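Local atomic coordinates of glucose-6-phosphate isomerase (Thermus thermophilus, PDB entry 1ZZG), a protein that probably catalyses the reversible isomerisation of glucose 6-phosphate to fructose 6-phosphate, a step shared by glycolysis and gluconeogenesis. Residues V244-V249 with L304-A309; D68-G73 with R116-N121; E24-R29 with G389-V394; G186-L191 with N395-P400; E85-E90 with E252-L257. All blocks are in the same frame, centred on the assembly; numbering follows the deposited sequence.

Contact 1: V244-V249 with L304-A309; sequences VHVFMV and LDKLLA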
# COMPACT_ATOMS: atom_id res chain seq x y z
N VAL A 244 13.04 -11.90 3.76
CA VAL A 244 11.98 -10.95 4.07
C VAL A 244 11.95 -10.33 5.46
O VAL A 244 12.21 -10.99 6.47
CB VAL A 244 10.61 -11.61 3.79
CG1 VAL A 244 9.47 -10.73 4.30
CG2 VAL A 244 10.47 -11.88 2.30
N HIS A 245 11.61 -9.05 5.50
CA HIS A 245 11.46 -8.33 6.75
C HIS A 245 10.11 -7.63 6.66
O HIS A 245 9.93 -6.71 5.87
CB HIS A 245 12.58 -7.29 6.92
CG HIS A 245 12.37 -6.39 8.10
ND1 HIS A 245 11.97 -6.85 9.33
CD2 HIS A 245 12.51 -5.05 8.23
CE1 HIS A 245 11.86 -5.84 10.17
NE2 HIS A 245 12.19 -4.73 9.52
N VAL A 246 9.16 -8.09 7.46
CA VAL A 246 7.82 -7.51 7.46
C VAL A 246 7.71 -6.36 8.46
O VAL A 246 8.16 -6.48 9.60
CB VAL A 246 6.74 -8.57 7.80
CG1 VAL A 246 5.35 -7.93 7.73
CG2 VAL A 246 6.84 -9.74 6.83
N PHE A 247 7.12 -5.26 8.02
CA PHE A 247 6.92 -4.08 8.86
C PHE A 247 5.40 -3.90 8.90
O PHE A 247 4.80 -3.42 7.94
CB PHE A 247 7.61 -2.86 8.24
CG PHE A 247 7.55 -1.62 9.09
CD1 PHE A 247 8.35 -1.49 10.22
CD2 PHE A 247 6.67 -0.58 8.77
CE1 PHE A 247 8.29 -0.35 11.02
CE2 PHE A 247 6.60 0.56 9.56
CZ PHE A 247 7.41 0.68 10.69
N MET A 248 4.79 -4.31 10.01
CA MET A 248 3.34 -4.26 10.18
C MET A 248 2.87 -3.26 11.23
O MET A 248 3.22 -3.37 12.41
CB MET A 248 2.85 -5.66 10.53
CG MET A 248 1.35 -5.85 10.60
SD MET A 248 0.98 -7.62 10.82
CE MET A 248 -0.80 -7.60 10.84
N VAL A 249 2.06 -2.29 10.81
CA VAL A 249 1.57 -1.26 11.72
C VAL A 249 0.08 -1.40 12.05
O VAL A 249 -0.76 -1.43 11.15
CB VAL A 249 1.80 0.14 11.12
CG1 VAL A 249 1.35 1.21 12.10
CG2 VAL A 249 3.27 0.32 10.78
N LEU A 304 9.32 -20.26 7.14
CA LEU A 304 9.82 -19.46 8.25
C LEU A 304 11.04 -18.71 7.74
O LEU A 304 12.17 -18.96 8.16
CB LEU A 304 10.22 -20.37 9.42
CG LEU A 304 9.06 -21.11 10.08
CD1 LEU A 304 9.60 -22.11 11.11
CD2 LEU A 304 8.12 -20.12 10.74
N ASP A 305 10.80 -17.77 6.82
CA ASP A 305 11.89 -17.00 6.22
C ASP A 305 11.72 -15.50 6.39
O ASP A 305 12.13 -14.72 5.54
CB ASP A 305 11.97 -17.33 4.73
CG ASP A 305 10.68 -17.03 3.99
OD1 ASP A 305 9.69 -16.62 4.63
OD2 ASP A 305 10.65 -17.21 2.75
N LYS A 306 11.13 -15.10 7.51
CA LYS A 306 10.89 -13.69 7.76
C LYS A 306 11.24 -13.24 9.17
O LYS A 306 11.33 -14.05 10.10
CB LYS A 306 9.40 -13.39 7.51
CG LYS A 306 8.89 -13.80 6.14
CD LYS A 306 7.36 -13.81 6.11
CE LYS A 306 6.82 -14.12 4.70
NZ LYS A 306 7.26 -15.46 4.20
N LEU A 307 11.45 -11.94 9.30
CA LEU A 307 11.68 -11.30 10.60
C LEU A 307 10.55 -10.29 10.57
O LEU A 307 10.50 -9.45 9.67
CB LEU A 307 13.02 -10.56 10.67
CG LEU A 307 13.15 -9.69 11.94
CD1 LEU A 307 13.11 -10.58 13.18
CD2 LEU A 307 14.44 -8.90 11.90
N LEU A 308 9.63 -10.38 11.52
CA LEU A 308 8.50 -9.47 11.53
C LEU A 308 8.51 -8.49 12.69
O LEU A 308 8.71 -8.87 13.84
CB LEU A 308 7.18 -10.24 11.55
CG LEU A 308 6.91 -11.24 10.42
CD1 LEU A 308 7.41 -12.63 10.83
CD2 LEU A 308 5.42 -11.30 10.13
N ALA A 309 8.30 -7.23 12.36
CA ALA A 309 8.24 -6.18 13.35
C ALA A 309 6.82 -5.63 13.35
O ALA A 309 6.28 -5.27 12.31
CB ALA A 309 9.23 -5.07 13.00

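Contact 2: D68-G73 with R116-N121; sequences DFVLIG and RKTLVN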
# COMPACT_ATOMS: atom_id res chain seq x y z
N ASP A 68 -7.02 23.10 -0.87
CA ASP A 68 -6.45 21.93 -1.54
C ASP A 68 -4.95 22.12 -1.71
O ASP A 68 -4.49 23.13 -2.24
CB ASP A 68 -7.13 21.73 -2.90
CG ASP A 68 -8.59 21.30 -2.77
OD1 ASP A 68 -8.84 20.07 -2.68
OD2 ASP A 68 -9.47 22.18 -2.74
N PHE A 69 -4.19 21.14 -1.24
CA PHE A 69 -2.73 21.17 -1.31
C PHE A 69 -2.29 20.07 -2.28
O PHE A 69 -2.43 18.89 -1.98
CB PHE A 69 -2.16 20.89 0.08
CG PHE A 69 -0.68 21.13 0.19
CD1 PHE A 69 -0.19 22.27 0.82
CD2 PHE A 69 0.23 20.20 -0.30
CE1 PHE A 69 1.18 22.48 0.96
CE2 PHE A 69 1.60 20.40 -0.17
CZ PHE A 69 2.08 21.54 0.46
N VAL A 70 -1.76 20.46 -3.44
CA VAL A 70 -1.30 19.49 -4.42
C VAL A 70 0.21 19.33 -4.33
O VAL A 70 0.97 20.23 -4.71
CB VAL A 70 -1.67 19.92 -5.88
CG1 VAL A 70 -1.08 18.94 -6.88
CG2 VAL A 70 -3.20 20.00 -6.03
N LEU A 71 0.66 18.19 -3.81
CA LEU A 71 2.09 17.96 -3.69
C LEU A 71 2.60 17.18 -4.90
O LEU A 71 2.26 16.01 -5.08
CB LEU A 71 2.41 17.18 -2.40
CG LEU A 71 3.85 17.23 -1.87
CD1 LEU A 71 3.90 16.51 -0.52
CD2 LEU A 71 4.83 16.59 -2.87
N ILE A 72 3.39 17.84 -5.73
CA ILE A 72 3.95 17.18 -6.91
C ILE A 72 5.34 16.70 -6.51
O ILE A 72 6.28 17.49 -6.41
CB ILE A 72 4.06 18.15 -8.12
CG1 ILE A 72 2.70 18.81 -8.39
CG2 ILE A 72 4.54 17.37 -9.35
CD1 ILE A 72 2.65 19.68 -9.66
N GLY A 73 5.45 15.40 -6.25
CA GLY A 73 6.72 14.85 -5.83
C GLY A 73 6.63 13.34 -5.80
O GLY A 73 5.54 12.77 -5.76
N ARG A 116 -8.37 28.87 -7.44
CA ARG A 116 -8.31 29.89 -6.41
C ARG A 116 -8.10 29.35 -5.00
O ARG A 116 -7.64 30.07 -4.12
CB ARG A 116 -9.58 30.73 -6.42
CG ARG A 116 -9.96 31.33 -7.77
CD ARG A 116 -10.86 32.52 -7.56
NE ARG A 116 -10.12 33.64 -6.99
CZ ARG A 116 -10.62 34.55 -6.15
NH1 ARG A 116 -11.89 34.48 -5.78
NH2 ARG A 116 -9.85 35.53 -5.70
N LYS A 117 -8.43 28.08 -4.80
CA LYS A 117 -8.30 27.44 -3.49
C LYS A 117 -7.19 26.39 -3.47
O LYS A 117 -7.04 25.66 -2.49
CB LYS A 117 -9.60 26.75 -3.10
CG LYS A 117 -10.81 27.65 -2.97
CD LYS A 117 -12.05 26.78 -2.79
CE LYS A 117 -13.22 27.53 -2.19
NZ LYS A 117 -14.34 26.60 -1.87
N THR A 118 -6.40 26.34 -4.54
CA THR A 118 -5.35 25.35 -4.66
C THR A 118 -3.92 25.88 -4.52
O THR A 118 -3.57 26.90 -5.13
CB THR A 118 -5.44 24.61 -6.02
OG1 THR A 118 -6.75 24.04 -6.16
CG2 THR A 118 -4.39 23.51 -6.11
N LEU A 119 -3.11 25.20 -3.72
CA LEU A 119 -1.71 25.56 -3.56
C LEU A 119 -0.92 24.38 -4.11
O LEU A 119 -1.18 23.23 -3.74
CB LEU A 119 -1.34 25.77 -2.09
CG LEU A 119 0.16 26.01 -1.88
CD1 LEU A 119 0.59 27.28 -2.61
CD2 LEU A 119 0.47 26.13 -0.40
N VAL A 120 0.03 24.65 -4.99
CA VAL A 120 0.84 23.60 -5.58
C VAL A 120 2.24 23.65 -4.98
O VAL A 120 2.86 24.71 -4.92
CB VAL A 120 0.92 23.75 -7.11
CG1 VAL A 120 1.73 22.61 -7.71
CG2 VAL A 120 -0.49 23.77 -7.70
N ASN A 121 2.72 22.50 -4.52
CA ASN A 121 4.05 22.40 -3.91
C ASN A 121 4.90 21.43 -4.71
O ASN A 121 4.68 20.21 -4.66
CB ASN A 121 3.90 21.91 -2.46
CG ASN A 121 5.24 21.77 -1.74
OD1 ASN A 121 5.32 21.07 -0.72
ND2 ASN A 121 6.28 22.44 -2.24

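Contact 3: E24-R29 with G389-V394; sequences EEARRR and GELWEV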
# COMPACT_ATOMS: atom_id res chain seq x y z
N GLU A 24 28.80 -1.24 18.96
CA GLU A 24 29.49 -0.02 19.38
C GLU A 24 30.36 0.52 18.24
O GLU A 24 30.41 1.73 18.01
CB GLU A 24 30.38 -0.29 20.60
CG GLU A 24 29.65 -0.76 21.85
CD GLU A 24 28.83 0.32 22.51
OE1 GLU A 24 28.88 1.49 22.06
OE2 GLU A 24 28.14 0.00 23.50
N GLU A 25 31.03 -0.38 17.54
CA GLU A 25 31.90 0.00 16.43
C GLU A 25 31.07 0.52 15.25
O GLU A 25 31.46 1.48 14.58
CB GLU A 25 32.76 -1.19 16.00
CG GLU A 25 33.63 -0.97 14.77
CD GLU A 25 34.54 0.23 14.88
OE1 GLU A 25 34.73 0.75 16.00
OE2 GLU A 25 35.08 0.67 13.83
N ALA A 26 29.93 -0.10 15.00
CA ALA A 26 29.06 0.34 13.91
C ALA A 26 28.65 1.79 14.19
O ALA A 26 28.69 2.64 13.30
CB ALA A 26 27.83 -0.56 13.81
N ARG A 27 28.26 2.06 15.43
CA ARG A 27 27.86 3.42 15.82
C ARG A 27 29.02 4.41 15.69
O ARG A 27 28.85 5.52 15.17
CB ARG A 27 27.31 3.44 17.25
CG ARG A 27 27.09 4.84 17.80
CD ARG A 27 26.16 4.87 19.02
NE ARG A 27 26.70 4.17 20.19
CZ ARG A 27 26.05 4.04 21.34
NH1 ARG A 27 24.83 4.55 21.48
NH2 ARG A 27 26.61 3.39 22.35
N ARG A 28 30.20 4.02 16.17
CA ARG A 28 31.37 4.90 16.09
C ARG A 28 31.67 5.25 14.63
O ARG A 28 31.90 6.41 14.29
CB ARG A 28 32.60 4.20 16.71
CG ARG A 28 33.84 5.10 16.83
CD ARG A 28 35.13 4.27 16.90
NE ARG A 28 35.35 3.53 15.65
CZ ARG A 28 35.66 4.09 14.49
NH1 ARG A 28 35.80 5.40 14.38
NH2 ARG A 28 35.80 3.33 13.41
N ARG A 29 31.67 4.24 13.76
CA ARG A 29 31.93 4.46 12.34
C ARG A 29 30.97 5.47 11.74
O ARG A 29 31.36 6.31 10.93
CB ARG A 29 31.84 3.15 11.56
CG ARG A 29 32.96 2.17 11.83
CD ARG A 29 32.87 0.97 10.91
NE ARG A 29 33.97 0.03 11.16
CZ ARG A 29 34.26 -1.01 10.39
NH1 ARG A 29 33.52 -1.27 9.31
NH2 ARG A 29 35.28 -1.80 10.69
N GLY A 389 23.75 0.18 7.83
CA GLY A 389 24.62 0.49 6.70
C GLY A 389 26.06 0.15 7.07
O GLY A 389 26.83 -0.31 6.23
N GLU A 390 26.41 0.38 8.33
CA GLU A 390 27.76 0.08 8.81
C GLU A 390 27.93 -1.42 9.03
O GLU A 390 28.95 -2.00 8.65
CB GLU A 390 28.04 0.83 10.12
CG GLU A 390 28.04 2.36 10.00
CD GLU A 390 28.96 2.87 8.91
OE1 GLU A 390 29.92 2.16 8.55
OE2 GLU A 390 28.73 3.99 8.40
N LEU A 391 26.95 -2.04 9.67
CA LEU A 391 27.01 -3.47 9.94
C LEU A 391 27.10 -4.31 8.67
O LEU A 391 27.73 -5.36 8.66
CB LEU A 391 25.79 -3.92 10.76
CG LEU A 391 25.70 -3.40 12.20
CD1 LEU A 391 24.33 -3.72 12.77
CD2 LEU A 391 26.80 -4.04 13.05
N TRP A 392 26.46 -3.84 7.60
CA TRP A 392 26.49 -4.58 6.34
C TRP A 392 27.51 -4.04 5.34
O TRP A 392 27.59 -4.50 4.21
CB TRP A 392 25.09 -4.60 5.69
CG TRP A 392 24.07 -5.34 6.50
CD1 TRP A 392 24.28 -6.01 7.68
CD2 TRP A 392 22.66 -5.44 6.23
NE1 TRP A 392 23.09 -6.52 8.15
CE2 TRP A 392 22.08 -6.19 7.28
CE3 TRP A 392 21.84 -4.98 5.19
CZ2 TRP A 392 20.71 -6.48 7.33
CZ3 TRP A 392 20.47 -5.26 5.24
CH2 TRP A 392 19.92 -6.01 6.31
N GLU A 393 28.29 -3.05 5.78
CA GLU A 393 29.34 -2.47 4.96
C GLU A 393 28.88 -1.97 3.59
O GLU A 393 29.48 -2.29 2.56
CB GLU A 393 30.48 -3.47 4.77
CG GLU A 393 31.02 -4.00 6.09
CD GLU A 393 32.25 -4.86 5.92
OE1 GLU A 393 32.23 -5.79 5.08
OE2 GLU A 393 33.25 -4.60 6.62
N VAL A 394 27.83 -1.17 3.60
CA VAL A 394 27.29 -0.61 2.37
C VAL A 394 27.13 0.89 2.56
O VAL A 394 27.20 1.39 3.69
CB VAL A 394 25.90 -1.19 2.03
CG1 VAL A 394 26.01 -2.68 1.73
CG2 VAL A 394 24.95 -0.95 3.20
O HOH W 1 31.13 -0.29 8.19

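Contact 4: G186-L191 with N395-P400; sequences GRFSAL and NAFDQP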
# COMPACT_ATOMS: atom_id res chain seq x y z
N GLY A 186 16.93 12.32 -0.13
CA GLY A 186 15.49 12.22 -0.30
C GLY A 186 14.74 11.32 0.67
O GLY A 186 13.79 11.77 1.33
N ARG A 187 15.13 10.05 0.78
CA ARG A 187 14.41 9.15 1.68
C ARG A 187 14.60 9.46 3.15
O ARG A 187 13.93 8.87 3.99
CB ARG A 187 14.77 7.69 1.39
CG ARG A 187 16.24 7.38 1.42
CD ARG A 187 16.50 5.92 1.02
NE ARG A 187 17.93 5.68 0.95
CZ ARG A 187 18.69 5.92 -0.11
NH1 ARG A 187 18.16 6.40 -1.22
NH2 ARG A 187 20.00 5.71 -0.03
N PHE A 188 15.51 10.38 3.46
CA PHE A 188 15.78 10.78 4.84
C PHE A 188 15.29 12.22 5.07
O PHE A 188 15.66 12.85 6.06
CB PHE A 188 17.28 10.74 5.13
CG PHE A 188 17.85 9.35 5.25
CD1 PHE A 188 17.93 8.73 6.50
CD2 PHE A 188 18.31 8.67 4.14
CE1 PHE A 188 18.46 7.45 6.62
CE2 PHE A 188 18.84 7.38 4.25
CZ PHE A 188 18.92 6.78 5.50
N SER A 189 14.46 12.72 4.16
CA SER A 189 14.00 14.11 4.23
C SER A 189 12.65 14.41 4.87
O SER A 189 12.21 15.55 4.82
CB SER A 189 13.98 14.71 2.82
OG SER A 189 12.84 14.26 2.10
N ALA A 190 12.00 13.42 5.46
CA ALA A 190 10.68 13.64 6.04
C ALA A 190 10.55 14.79 7.04
O ALA A 190 9.52 15.47 7.07
CB ALA A 190 10.17 12.36 6.68
N LEU A 191 11.58 15.03 7.86
CA LEU A 191 11.49 16.08 8.85
C LEU A 191 12.06 17.43 8.39
O LEU A 191 12.28 18.33 9.20
CB LEU A 191 12.14 15.62 10.16
CG LEU A 191 11.57 14.28 10.67
CD1 LEU A 191 12.10 13.97 12.07
CD2 LEU A 191 10.05 14.36 10.70
N ASN A 395 26.95 1.59 1.45
CA ASN A 395 26.72 3.02 1.47
C ASN A 395 25.20 3.11 1.54
O ASN A 395 24.50 2.88 0.55
CB ASN A 395 27.22 3.66 0.17
CG ASN A 395 27.04 5.17 0.16
OD1 ASN A 395 26.23 5.71 0.92
ND2 ASN A 395 27.78 5.85 -0.70
N ALA A 396 24.68 3.42 2.72
CA ALA A 396 23.24 3.50 2.93
C ALA A 396 22.63 4.81 2.45
O ALA A 396 21.41 5.00 2.56
CB ALA A 396 22.93 3.31 4.41
N PHE A 397 23.44 5.68 1.88
CA PHE A 397 22.94 6.99 1.49
C PHE A 397 22.91 7.36 0.02
O PHE A 397 22.60 8.51 -0.33
CB PHE A 397 23.70 8.03 2.32
CG PHE A 397 23.70 7.71 3.79
CD1 PHE A 397 22.53 7.79 4.53
CD2 PHE A 397 24.85 7.22 4.42
CE1 PHE A 397 22.49 7.39 5.87
CE2 PHE A 397 24.82 6.82 5.76
CZ PHE A 397 23.64 6.90 6.49
N ASP A 398 23.21 6.41 -0.85
CA ASP A 398 23.16 6.67 -2.28
C ASP A 398 22.20 5.67 -2.93
O ASP A 398 21.57 4.87 -2.24
CB ASP A 398 24.56 6.60 -2.91
CG ASP A 398 25.15 5.20 -2.91
OD1 ASP A 398 24.54 4.28 -2.35
OD2 ASP A 398 26.24 5.03 -3.49
N GLN A 399 22.07 5.71 -4.25
CA GLN A 399 21.16 4.81 -4.94
C GLN A 399 21.57 4.60 -6.39
O GLN A 399 20.88 5.01 -7.32
CB GLN A 399 19.72 5.35 -4.86
CG GLN A 399 19.56 6.84 -5.20
CD GLN A 399 20.14 7.78 -4.14
OE1 GLN A 399 19.85 7.65 -2.95
NE2 GLN A 399 20.95 8.73 -4.59
N PRO A 400 22.72 3.92 -6.60
CA PRO A 400 23.29 3.63 -7.93
C PRO A 400 22.37 2.88 -8.88
O PRO A 400 22.42 3.08 -10.09
CB PRO A 400 24.55 2.82 -7.60
CG PRO A 400 24.89 3.23 -6.21
CD PRO A 400 23.54 3.30 -5.55

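Contact 5: E85-E90 with E252-L257; sequences EAAFNE and ERLSHL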
# COMPACT_ATOMS: atom_id res chain seq x y z
N GLU A 85 0.89 13.34 6.86
CA GLU A 85 -0.39 14.01 6.64
C GLU A 85 -1.59 13.10 6.89
O GLU A 85 -2.60 13.54 7.43
CB GLU A 85 -0.45 14.57 5.22
CG GLU A 85 -1.70 15.40 4.89
CD GLU A 85 -2.82 14.58 4.29
OE1 GLU A 85 -2.54 13.80 3.35
OE2 GLU A 85 -3.98 14.71 4.75
N ALA A 86 -1.47 11.84 6.50
CA ALA A 86 -2.56 10.89 6.69
C ALA A 86 -2.81 10.67 8.18
O ALA A 86 -3.95 10.47 8.61
CB ALA A 86 -2.22 9.56 6.02
N ALA A 87 -1.75 10.72 8.97
CA ALA A 87 -1.87 10.49 10.40
C ALA A 87 -2.24 11.72 11.23
O ALA A 87 -2.86 11.59 12.29
CB ALA A 87 -0.57 9.89 10.93
N PHE A 88 -1.88 12.90 10.76
CA PHE A 88 -2.13 14.10 11.55
C PHE A 88 -2.90 15.24 10.91
O PHE A 88 -2.75 16.39 11.33
CB PHE A 88 -0.79 14.61 12.08
CG PHE A 88 0.03 13.55 12.75
CD1 PHE A 88 -0.46 12.87 13.86
CD2 PHE A 88 1.30 13.22 12.27
CE1 PHE A 88 0.30 11.88 14.49
CE2 PHE A 88 2.07 12.23 12.89
CZ PHE A 88 1.57 11.56 14.00
N ASN A 89 -3.73 14.96 9.91
CA ASN A 89 -4.48 16.04 9.29
C ASN A 89 -5.59 16.48 10.25
O ASN A 89 -6.51 15.72 10.54
CB ASN A 89 -5.09 15.58 7.96
CG ASN A 89 -5.65 16.75 7.16
OD1 ASN A 89 -6.32 17.62 7.71
ND2 ASN A 89 -5.37 16.77 5.86
N GLU A 90 -5.48 17.70 10.75
CA GLU A 90 -6.46 18.25 11.68
C GLU A 90 -7.29 19.36 11.04
O GLU A 90 -8.43 19.60 11.43
CB GLU A 90 -5.76 18.85 12.91
CG GLU A 90 -4.83 17.93 13.68
CD GLU A 90 -5.55 16.77 14.32
OE1 GLU A 90 -6.73 16.94 14.70
OE2 GLU A 90 -4.94 15.68 14.45
N GLU A 252 -4.70 2.80 11.34
CA GLU A 252 -5.16 3.21 10.02
C GLU A 252 -4.62 4.62 9.76
O GLU A 252 -4.29 4.98 8.63
CB GLU A 252 -6.69 3.19 9.95
CG GLU A 252 -7.28 3.66 8.61
CD GLU A 252 -6.95 2.75 7.43
OE1 GLU A 252 -6.45 1.61 7.63
OE2 GLU A 252 -7.20 3.17 6.28
N ARG A 253 -4.51 5.42 10.82
CA ARG A 253 -3.98 6.77 10.69
C ARG A 253 -2.55 6.70 10.13
O ARG A 253 -2.12 7.59 9.38
CB ARG A 253 -3.96 7.47 12.05
CG ARG A 253 -5.35 7.72 12.64
CD ARG A 253 -5.22 8.27 14.04
NE ARG A 253 -4.46 9.52 14.05
CZ ARG A 253 -3.84 10.02 15.11
NH1 ARG A 253 -3.89 9.37 16.26
NH2 ARG A 253 -3.18 11.17 15.02
N LEU A 254 -1.84 5.64 10.49
CA LEU A 254 -0.47 5.42 10.02
C LEU A 254 -0.42 4.46 8.83
O LEU A 254 0.60 3.80 8.61
CB LEU A 254 0.40 4.85 11.15
CG LEU A 254 0.80 5.75 12.32
CD1 LEU A 254 1.63 4.93 13.30
CD2 LEU A 254 1.60 6.94 11.82
N SER A 255 -1.51 4.37 8.08
CA SER A 255 -1.57 3.45 6.94
C SER A 255 -0.50 3.69 5.86
O SER A 255 -0.22 2.81 5.06
CB SER A 255 -2.95 3.52 6.28
OG SER A 255 -3.14 4.76 5.63
N HIS A 256 0.09 4.88 5.84
CA HIS A 256 1.10 5.18 4.83
C HIS A 256 2.53 5.10 5.35
O HIS A 256 3.48 5.31 4.59
CB HIS A 256 0.83 6.56 4.23
CG HIS A 256 -0.44 6.61 3.42
ND1 HIS A 256 -0.48 6.25 2.09
CD2 HIS A 256 -1.71 6.90 3.78
CE1 HIS A 256 -1.73 6.31 1.67
NE2 HIS A 256 -2.50 6.70 2.67
N LEU A 257 2.69 4.78 6.64
CA LEU A 257 4.02 4.67 7.22
C LEU A 257 4.79 3.47 6.66
O LEU A 257 5.98 3.59 6.36
CB LEU A 257 3.94 4.56 8.75
CG LEU A 257 5.30 4.60 9.46
CD1 LEU A 257 5.99 5.93 9.19
CD2 LEU A 257 5.12 4.42 10.96

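Contact 1: V244-V249 with L304-A309
His245 reaches across to the neighbouring strand with its ring: ND1 donates to Leu307 O at 3.0 Å, and that oxygen lies near the ring plane. The donor stands well above the plane of the Leu307 carbonyl, whose in-plane side is already taken by Val246 N at 2.9 Å, so one oxygen is gripped by a side chain and a main-chain amide together. With CG anti to the backbone N (chi1 172°), the imidazole also brings CE1 to 3.9 Å from Ala309 CB. On the other face Val246 and Leu308 lie side by side, Val246 CB 3.7 Å from Leu308 CG, and Val244 CG1 rests on Lys306 CG. Strands 244-249 and 306-309 run parallel, and the bonds from Ala309 N to Val246 O and from Met248 N to Ala309 O are nearly straight. The two strands are central neighbours in the mixed sheet of one of the two sugar isomerase (SIS) domains, with Phe299 of helix 296-301 packed over Val246 and Leu308. Lys306 NZ pairs with Asp305 OD1 at 2.7 Å and also bonds Thr282 of the second subunit. His245 ND1 carries a proton in its bond, which would be expected to fix the rotation of the buried ring.

Contact 2: D68-G73 with R116-N121
The Phe69 ring and the Asn121 amide stand almost perpendicular, their planes 83° apart, on side chains that run alongside each other from neighbouring strands. Asn121 CB comes to 3.5 Å from Phe69 CZ, approaching the ring obliquely, and Leu119 CD2 meets CE1 of the same ring, also obliquely, at 4.0 Å. Leu71 CB, of the ring's own strand, lies in the ring plane at its edge, while Phe95 and Phe201 bring further aromatic rings against it. Strand alternation puts Phe69, Leu119 and Asn121 on one face of the sheet, and CG anti to the backbone N in all three lets Phe69 run alongside the other two. On the other face Val70 CG2 touches Thr118 CG2, and Ile72 CD1 crosses obliquely to Val120 CG1 at 3.6 Å, under helix 130-147. Strands 68-72 and 118-121 are parallel neighbours inside the five-stranded sheet of a sugar isomerase (SIS) domain, and Val70 N donates to Leu119 O at 2.8 Å almost along the C=O axis. An alanine in place of Phe69 would probably loosen the packing on Leu119 CD2 and Asn121 CB by removing the ring that meets both. Asn121 OD1 lies against the ring, 3.5 Å from Phe69 CZ, while ND2 donates to Val156 O and Thr158 OG1; Asp68, likewise buried, has Arg94 and His96 as partners, which would favour its charged form.

Contact 3: E24-R29 with G389-V394
Helix 20-32 passes the C-terminal turn of helix 371-391, the two backbones coming closest at Ala26 and Glu390, whose CA atoms are 5.3 Å apart. The second helix ends in a Schellman motif: Glu393 takes a positive phi, Val394 N bonds Gly389 O, and Glu393 N bonds Glu390 O. At the close approach Glu390 CG sits 3.4 Å from Ala26 O, and Leu391 CD2 reaches back to Ala26 CB at 3.7 Å. Arg29 crosses Glu390 obliquely, guanidinium and carboxylate planes 77° apart; Arg29 CB touches Glu390 OE1, but the charged groups do not meet directly. A water joins them instead: it accepts from Arg29 NH1 at 2.8 Å and donates to both Glu390 O and Glu390 OE1. The other edge of the Arg29 guanidinium donates through NE to the anti lone pair of Glu25 OE2 at 3.0 Å, while Arg28 grips the same carboxylate side-on with NE and NH2. Glu390 OE2 turns to Lys33 in a salt bridge. The link between the helices is therefore a small apolar contact beside a water bridge, and two arginines on one carboxylate, with a lysine on the other, would be expected to keep both Glu25 and Glu390 ionised.

Contact 4: G186-L191 with N395-P400
Two loops of the phosphoglucose isomerase fold meet beside the predicted active site, joined chiefly through one arginine, with a pair of phenylalanines beside it. Arg187 leaves the backbone with CG in the crowded position between N and the carbonyl carbon (chi1 54°), and CB points toward segment 395-400. From CG to NE the chain is fully extended, which carries the guanidinium across to the second loop. NE turns to Ser268 OG on helix 257-269. NH2 is gripped twice: it donates to Ala396 O at 3.0 Å in a nearly straight bond, and to Asp398 O at 2.8 Å in a more bent one, in both cases from well above the carbonyl plane. NH1 lies 2.7 Å from Gln399 OE1 and uses a lone pair of that amide, whose plane is turned 65° from the guanidinium. NH1 also forms a salt bridge with Glu267, the predicted proton donor, a contact that would orient that carboxylate and is likely to favour its ionised form. A leucine in place of Arg187 would lose every one of these bonds and would probably let the 395-400 loop shift relative to Glu267. The receiving loop is itself shaped by an Asx turn, in which Phe397 N donates to Asn395 OD1. Alongside, the Phe188 and Phe397 rings meet obliquely, planes at 52°, while Trp43 stacks on Phe188. Ala396 CB sits over the centre of one face of the Phe397 ring, 4.1 Å above its plane.

Contact 5: E85-E90 with E252-L257
Hydrogen bonding here rests on one acceptor, Ala87 O, near the C-terminal end of helix 79-88. Arg253 NH2 donates to it at 2.8 Å, in the carbonyl plane and close to the guanidinium plane, and NE adds a weak bond at 3.2 Å. A bend at chi3 (59°) folds the arginine back so that both nitrogens face the same oxygen. The aromatic contact follows from this: NH2 lies 3.4 Å from Phe88 CD1, the ring and guanidinium planes crossing at 81°, with the nitrogen approaching obliquely. Ala87 CB covers the centre of one face of that ring. In apolar packing Ala87 CB meets Leu254 CD2 at 3.8 Å, while the Ala86 methyl meets the His256 ring obliquely, CB 3.5 Å from CD2. Ala87 CB also presses tightly, 3.2 Å from Arg253 O, on the first of two overlapping type I turns, Glu252 to Ser255 and Leu254 to Leu257, that lead into helix 257-269. Glu102 of the second subunit accepts from the backbone N of Glu252 and Arg253, which ties this turn to the dimer interface. The positive guanidinium meets a carbonyl at the negative end of the helix dipole, an interaction that would be expected to be favourable in this buried setting.

In the fold
Contacts 1 and 2 lie in different sheets, on opposite sides of the chain's centre, their own centres 36 Å apart. Contact 5 lies between them: it touches contact 1 through Val249 CG1 and Leu254 CB, 3.9 Å apart, and comes within about 7 Å of contact 2, nearest atoms, where strand 68-72 is followed by helix 79-88. Contact 3 leads directly into contact 4, Gly389 CA packing 4.0 Å from Ala396 CB. Contact 4 is the one beside the predicted active site: the Arg187 side chain is about 3 Å from that of Glu267, and the Gln399 side chain about 6 Å from that of Lys406. Contacts 1, 4 and 5 all touch the second subunit.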